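Local coordinates for glycoside hydrolase family 16 protein (Akkermansia muciniphila, PDB 6T2N) that probably acts as an endo-beta-galactosidase of family GH16, cleaving within the O-glycan chains of mucin to begin their breakdown in the human gut, at residues 106-111 against 125-130; 81-86 against 280-285. All blocks are in the same frame, centred on the assembly; numbering follows the deposited sequence.

Contact 1: 106-111 against 125-130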
loop_
_atom_site.group_PDB
_atom_site.type_symbol
_atom_site.label_atom_id
_atom_site.label_comp_id
_atom_site.label_asym_id
_atom_site.label_seq_id
_atom_site.Cartn_x
_atom_site.Cartn_y
_atom_site.Cartn_z
ATOM N N PHE A 106 -13.015 -7.708 15.353
ATOM C CA PHE A 106 -13.167 -7.116 16.699
ATOM C C PHE A 106 -12.722 -8.183 17.712
ATOM O O PHE A 106 -13.430 -9.140 17.873
ATOM C CB PHE A 106 -14.607 -6.669 16.907
ATOM C CG PHE A 106 -14.856 -6.219 18.309
ATOM C CD1 PHE A 106 -14.475 -4.949 18.698
ATOM C CD2 PHE A 106 -15.406 -7.082 19.249
ATOM C CE1 PHE A 106 -14.689 -4.537 20.010
ATOM C CE2 PHE A 106 -15.602 -6.665 20.555
ATOM C CZ PHE A 106 -15.233 -5.397 20.934
ATOM N N GLU A 107 -11.552 -8.038 18.331
ATOM C CA GLU A 107 -10.931 -9.094 19.169
ATOM C C GLU A 107 -9.741 -8.478 19.928
ATOM O O GLU A 107 -8.732 -8.094 19.312
ATOM C CB GLU A 107 -10.540 -10.280 18.298
ATOM C CG GLU A 107 -9.305 -10.978 18.812
ATOM C CD GLU A 107 -8.745 -12.054 17.903
ATOM O OE1 GLU A 107 -8.760 -11.870 16.660
ATOM O OE2 GLU A 107 -8.257 -13.048 18.428
ATOM N N LYS A 108 -9.861 -8.338 21.240
ATOM C CA LYS A 108 -8.793 -7.734 22.065
ATOM C C LYS A 108 -7.592 -8.661 22.002
ATOM O O LYS A 108 -7.765 -9.859 22.236
ATOM C CB LYS A 108 -9.277 -7.550 23.495
ATOM C CG LYS A 108 -8.261 -6.975 24.464
ATOM C CD LYS A 108 -8.898 -6.710 25.790
ATOM C CE LYS A 108 -7.909 -6.334 26.863
ATOM N NZ LYS A 108 -8.562 -6.376 28.194
ATOM N N PHE A 109 -6.419 -8.114 21.724
ATOM C CA PHE A 109 -5.228 -8.924 21.372
ATOM C C PHE A 109 -3.975 -8.115 21.685
ATOM O O PHE A 109 -3.964 -6.905 21.418
ATOM C CB PHE A 109 -5.306 -9.342 19.904
ATOM C CG PHE A 109 -4.327 -10.399 19.470
ATOM C CD1 PHE A 109 -3.078 -10.053 18.989
ATOM C CD2 PHE A 109 -4.665 -11.745 19.503
ATOM C CE1 PHE A 109 -2.187 -11.021 18.539
ATOM C CE2 PHE A 109 -3.768 -12.712 19.060
ATOM C CZ PHE A 109 -2.535 -12.347 18.549
ATOM N N ALA A 110 -2.978 -8.768 22.282
ATOM C CA ALA A 110 -1.773 -8.090 22.808
ATOM C C ALA A 110 -0.935 -7.571 21.635
ATOM O O ALA A 110 -0.884 -8.258 20.598
ATOM C CB ALA A 110 -1.006 -9.012 23.707
ATOM N N ASN A 111 -0.388 -6.361 21.779
ATOM C CA ASN A 111 0.484 -5.672 20.795
ATOM C C ASN A 111 1.923 -6.230 20.927
ATOM O O ASN A 111 2.630 -5.847 21.861
ATOM C CB ASN A 111 0.302 -4.168 21.047
ATOM C CG ASN A 111 1.356 -3.239 20.471
ATOM O OD1 ASN A 111 1.996 -3.543 19.446
ATOM N ND2 ASN A 111 1.515 -2.086 21.118
ATOM N N THR A 125 0.964 0.838 24.648
ATOM C CA THR A 125 -0.400 0.318 24.336
ATOM C C THR A 125 -0.357 -1.197 24.493
ATOM O O THR A 125 0.157 -1.840 23.578
ATOM C CB THR A 125 -0.881 0.781 22.941
ATOM O OG1 THR A 125 -0.854 2.207 22.951
ATOM C CG2 THR A 125 -2.278 0.314 22.563
ATOM N N LYS A 126 -0.805 -1.748 25.616
ATOM C CA LYS A 126 -0.611 -3.200 25.859
ATOM C C LYS A 126 -1.403 -3.958 24.794
ATOM O O LYS A 126 -0.816 -4.738 24.027
ATOM C CB LYS A 126 -0.989 -3.607 27.286
ATOM C CG LYS A 126 -0.328 -4.901 27.760
ATOM C CD LYS A 126 -0.414 -5.182 29.276
ATOM C CE LYS A 126 0.361 -6.417 29.709
ATOM N NZ LYS A 126 -0.476 -7.334 30.518
ATOM N N PHE A 127 -2.702 -3.703 24.756
ATOM C CA PHE A 127 -3.702 -4.426 23.930
ATOM C C PHE A 127 -4.330 -3.474 22.916
ATOM O O PHE A 127 -4.398 -2.264 23.176
ATOM C CB PHE A 127 -4.816 -4.985 24.822
ATOM C CG PHE A 127 -4.394 -6.083 25.757
ATOM C CD1 PHE A 127 -4.329 -7.402 25.325
ATOM C CD2 PHE A 127 -4.077 -5.803 27.078
ATOM C CE1 PHE A 127 -3.966 -8.416 26.202
ATOM C CE2 PHE A 127 -3.717 -6.817 27.955
ATOM C CZ PHE A 127 -3.672 -8.122 27.518
ATOM N N MET A 128 -4.797 -4.011 21.795
ATOM C CA MET A 128 -5.677 -3.294 20.845
ATOM C C MET A 128 -6.997 -4.040 20.827
ATOM O O MET A 128 -6.960 -5.253 20.981
ATOM C CB MET A 128 -5.042 -3.289 19.456
ATOM C CG MET A 128 -3.963 -2.210 19.287
ATOM S SD MET A 128 -4.665 -0.567 19.416
ATOM C CE MET A 128 -3.680 0.282 18.190
ATOM N N PRO A 129 -8.188 -3.401 20.675
ATOM C CA PRO A 129 -9.389 -4.146 20.274
ATOM C C PRO A 129 -9.006 -4.477 18.829
ATOM O O PRO A 129 -8.005 -3.908 18.390
ATOM C CB PRO A 129 -10.522 -3.126 20.454
ATOM C CG PRO A 129 -9.863 -1.782 20.253
ATOM C CD PRO A 129 -8.431 -1.946 20.716
ATOM N N TYR A 130 -9.744 -5.233 18.036
ATOM C CA TYR A 130 -9.403 -5.262 16.531
ATOM C C TYR A 130 -7.971 -5.720 16.093
ATOM O O TYR A 130 -6.952 -5.123 16.336
ATOM C CB TYR A 130 -9.492 -3.934 15.746
ATOM C CG TYR A 130 -10.904 -3.399 15.643
ATOM C CD1 TYR A 130 -11.896 -4.024 14.834
ATOM C CD2 TYR A 130 -11.320 -2.463 16.556
ATOM C CE1 TYR A 130 -13.255 -3.661 14.883
ATOM C CE2 TYR A 130 -12.677 -2.098 16.631
ATOM C CZ TYR A 130 -13.645 -2.696 15.793
ATOM O OH TYR A 130 -14.928 -2.253 15.943
#

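Contact 2: 81-86 against 280-285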
loop_
_atom_site.group_PDB
_atom_site.type_symbol
_atom_site.label_atom_id
_atom_site.label_comp_id
_atom_site.label_asym_id
_atom_site.label_seq_id
_atom_site.Cartn_x
_atom_site.Cartn_y
_atom_site.Cartn_z
ATOM N N GLY A 81 -4.146 6.958 15.970
ATOM C CA GLY A 81 -5.618 6.922 16.016
ATOM C C GLY A 81 -6.186 5.561 15.642
ATOM O O GLY A 81 -7.372 5.332 15.901
ATOM N N SER A 82 -5.373 4.659 15.093
ATOM C CA SER A 82 -5.750 3.286 14.688
ATOM C C SER A 82 -6.218 2.479 15.885
ATOM O O SER A 82 -5.867 2.834 17.023
ATOM C CB SER A 82 -4.575 2.629 14.052
ATOM O OG SER A 82 -3.656 2.165 15.039
ATOM N N GLN A 83 -7.014 1.446 15.635
ATOM C CA GLN A 83 -7.673 0.628 16.688
ATOM C C GLN A 83 -7.251 -0.831 16.565
ATOM O O GLN A 83 -7.785 -1.634 17.362
ATOM C CB GLN A 83 -9.189 0.643 16.540
ATOM C CG GLN A 83 -9.874 1.931 16.954
ATOM C CD GLN A 83 -11.233 2.047 16.305
ATOM O OE1 GLN A 83 -11.383 1.941 15.112
ATOM N NE2 GLN A 83 -12.268 2.257 17.066
ATOM N N GLN A 84 -6.421 -1.191 15.580
ATOM C CA GLN A 84 -6.068 -2.609 15.312
ATOM C C GLN A 84 -4.591 -2.889 15.613
ATOM O O GLN A 84 -3.784 -1.950 15.532
ATOM C CB GLN A 84 -6.370 -2.993 13.868
ATOM C CG GLN A 84 -5.187 -2.787 12.934
ATOM C CD GLN A 84 -4.946 -1.340 12.568
ATOM O OE1 GLN A 84 -5.726 -0.428 12.899
ATOM N NE2 GLN A 84 -3.860 -1.125 11.835
ATOM N N THR A 85 -4.297 -4.173 15.922
ATOM C CA THR A 85 -2.945 -4.821 15.931
ATOM C C THR A 85 -2.908 -5.881 14.823
ATOM O O THR A 85 -3.961 -6.418 14.481
ATOM C CB THR A 85 -2.589 -5.384 17.309
ATOM O OG1 THR A 85 -1.207 -5.711 17.285
ATOM C CG2 THR A 85 -3.361 -6.621 17.658
ATOM N N TYR A 86 -1.735 -6.123 14.249
ATOM C CA TYR A 86 -1.553 -6.865 12.974
ATOM C C TYR A 86 -1.001 -8.271 13.254
ATOM O O TYR A 86 -0.004 -8.366 13.998
ATOM C CB TYR A 86 -0.586 -6.081 12.064
ATOM C CG TYR A 86 -1.179 -4.955 11.249
ATOM C CD1 TYR A 86 -2.421 -5.062 10.655
ATOM C CD2 TYR A 86 -0.434 -3.833 10.968
ATOM C CE1 TYR A 86 -2.946 -4.047 9.888
ATOM C CE2 TYR A 86 -0.937 -2.802 10.212
ATOM C CZ TYR A 86 -2.203 -2.902 9.674
ATOM O OH TYR A 86 -2.713 -1.871 8.925
ATOM N N CYS A 280 -10.708 8.913 10.066
ATOM C CA CYS A 280 -11.479 7.713 9.698
ATOM C C CYS A 280 -12.408 7.568 10.908
ATOM O O CYS A 280 -11.893 7.445 12.028
ATOM C CB CYS A 280 -10.615 6.477 9.409
ATOM S SG CYS A 280 -11.470 5.170 8.459
ATOM N N GLU A 281 -13.709 7.744 10.747
ATOM C CA GLU A 281 -14.646 7.034 11.641
ATOM C C GLU A 281 -13.890 5.949 12.430
ATOM O O GLU A 281 -13.175 5.096 11.859
ATOM C CB GLU A 281 -15.765 6.388 10.814
ATOM C CG GLU A 281 -17.005 7.260 10.686
ATOM C CD GLU A 281 -18.056 6.617 9.815
ATOM O OE1 GLU A 281 -17.788 5.523 9.294
ATOM O OE2 GLU A 281 -19.126 7.220 9.649
ATOM N N LYS A 282 -14.090 5.900 13.721
ATOM C CA LYS A 282 -13.529 4.770 14.495
ATOM C C LYS A 282 -14.559 3.627 14.428
ATOM O O LYS A 282 -15.745 3.878 14.264
ATOM C CB LYS A 282 -13.044 5.338 15.836
ATOM C CG LYS A 282 -12.110 6.551 15.656
ATOM C CD LYS A 282 -10.646 6.340 16.017
ATOM C CE LYS A 282 -10.503 5.972 17.497
ATOM N NZ LYS A 282 -9.105 5.746 17.961
ATOM N N ALA A 283 -14.098 2.394 14.378
ATOM C CA ALA A 283 -14.950 1.196 14.395
ATOM C C ALA A 283 -15.713 1.099 15.728
ATOM O O ALA A 283 -15.276 1.618 16.740
ATOM C CB ALA A 283 -14.048 0.026 14.162
ATOM N N PRO A 284 -16.905 0.472 15.823
ATOM C CA PRO A 284 -17.697 0.569 17.057
ATOM C C PRO A 284 -17.018 -0.045 18.288
ATOM O O PRO A 284 -16.312 -0.961 18.115
ATOM C CB PRO A 284 -18.970 -0.209 16.726
ATOM C CG PRO A 284 -19.030 -0.185 15.201
ATOM C CD PRO A 284 -17.585 -0.301 14.765
ATOM N N LYS A 285 -17.265 0.490 19.481
ATOM C CA LYS A 285 -16.662 0.018 20.757
ATOM C C LYS A 285 -16.939 -1.485 20.911
ATOM O O LYS A 285 -16.098 -2.171 21.494
ATOM C CB LYS A 285 -17.218 0.800 21.960
ATOM C CG LYS A 285 -16.185 1.037 23.062
ATOM C CD LYS A 285 -16.687 1.212 24.503
ATOM C CE LYS A 285 -15.533 1.163 25.493
ATOM N NZ LYS A 285 -15.880 1.805 26.782
#

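Contact 1: 106-111 against 125-130
F106 turns the edge of its ring to the face of Y130, a T-shaped pair with centroids 5.5 Å apart and planes at 75°. The Y130 side chain sets out away from 106-111, but with CG beside the backbone N (chi1 -66°) its ring presents a face to F106 CD1, which comes 3.8 Å from Y130 CZ. This ring is buried: Y290 packs against it edge-to-face, and its hydroxyl is hydrogen-bonded to P284 O. With an alanine here, F106 would probably lose the surface its ring edge rests on, and P284 O its hydroxyl partner. At the other end the buried N111 grips two successive carbonyls: N111 N bonds K126 O, and N111 ND2 donates to T125 O over 2.8 Å, the acceptor lying nearly in the plane of the N111 amide. The solvent side is looser. There the extended chain of K108 passes over one face of F127, CE 3.7 Å from F127 CG, and K108 NZ makes a cation-pi contact 4.8 Å from the ring centroid. Between these ends F109 and M128 exchange both backbone hydrogen bonds, a short antiparallel pairing at the margin of the GH16 beta-sandwich.

Contact 2: 81-86 against 280-285
Q83 lays its side-chain amide alongside the backbone of A283, overlapping the root of K282 on the way. Its chain runs extended beyond CG (chi2 159°) toward 280-285, and there the amide uses both of its polar atoms on one residue: A283 N donates to Q83 OE1 over 2.8 Å, while Q83 NE2 donates to A283 O over 3.1 Å. The first bond arrives in the plane of the Q83 carbonyl, on a lone pair; the second leaves the amide plane by 19°. Together they fix the rotation of the amide, which also lies against K282 CB and A283 CB.

K282 reaches back across Q83 in the other direction. Bends at chi2 and chi3 fold its chain, CE passing Q83 CG, so that K282 NZ donates a hydrogen bond to G81 O over 2.7 Å, tilted out of the carbonyl plane. The ammonium is thereby joined to the backbone of a buried glycine. Y130 and V275 each touch both Q83 and A283. A glutamine amide matched to the N-H and C=O of a single residue resembles the paired N-H and C=O bonds of an antiparallel bridge, here joining an irregular segment before strand 85-86 to the loop linking strands 267-275 and 292-302 of the GH16 beta-sandwich.

How the contacts relate
The centres of the two contacts lie about 10 Å apart, on the same side of the chain's centre, and strands 85-86 and 127-136 bring them together as parallel neighbours in one mixed sheet. In chain order 81-86 comes first, then 106-111 and 125-130, and finally 280-285, so contact 1 is nested within the long loop closed by contact 2. Y130 bridges them: its backbone O accepts a probable hydrogen bond from T85 N (2.8 Å), while its hydroxyl reaches the 280-285 loop. A short-range strand pairing and a long-range loop closure thus meet at this one tyrosine, on the same side of the GH16 fold.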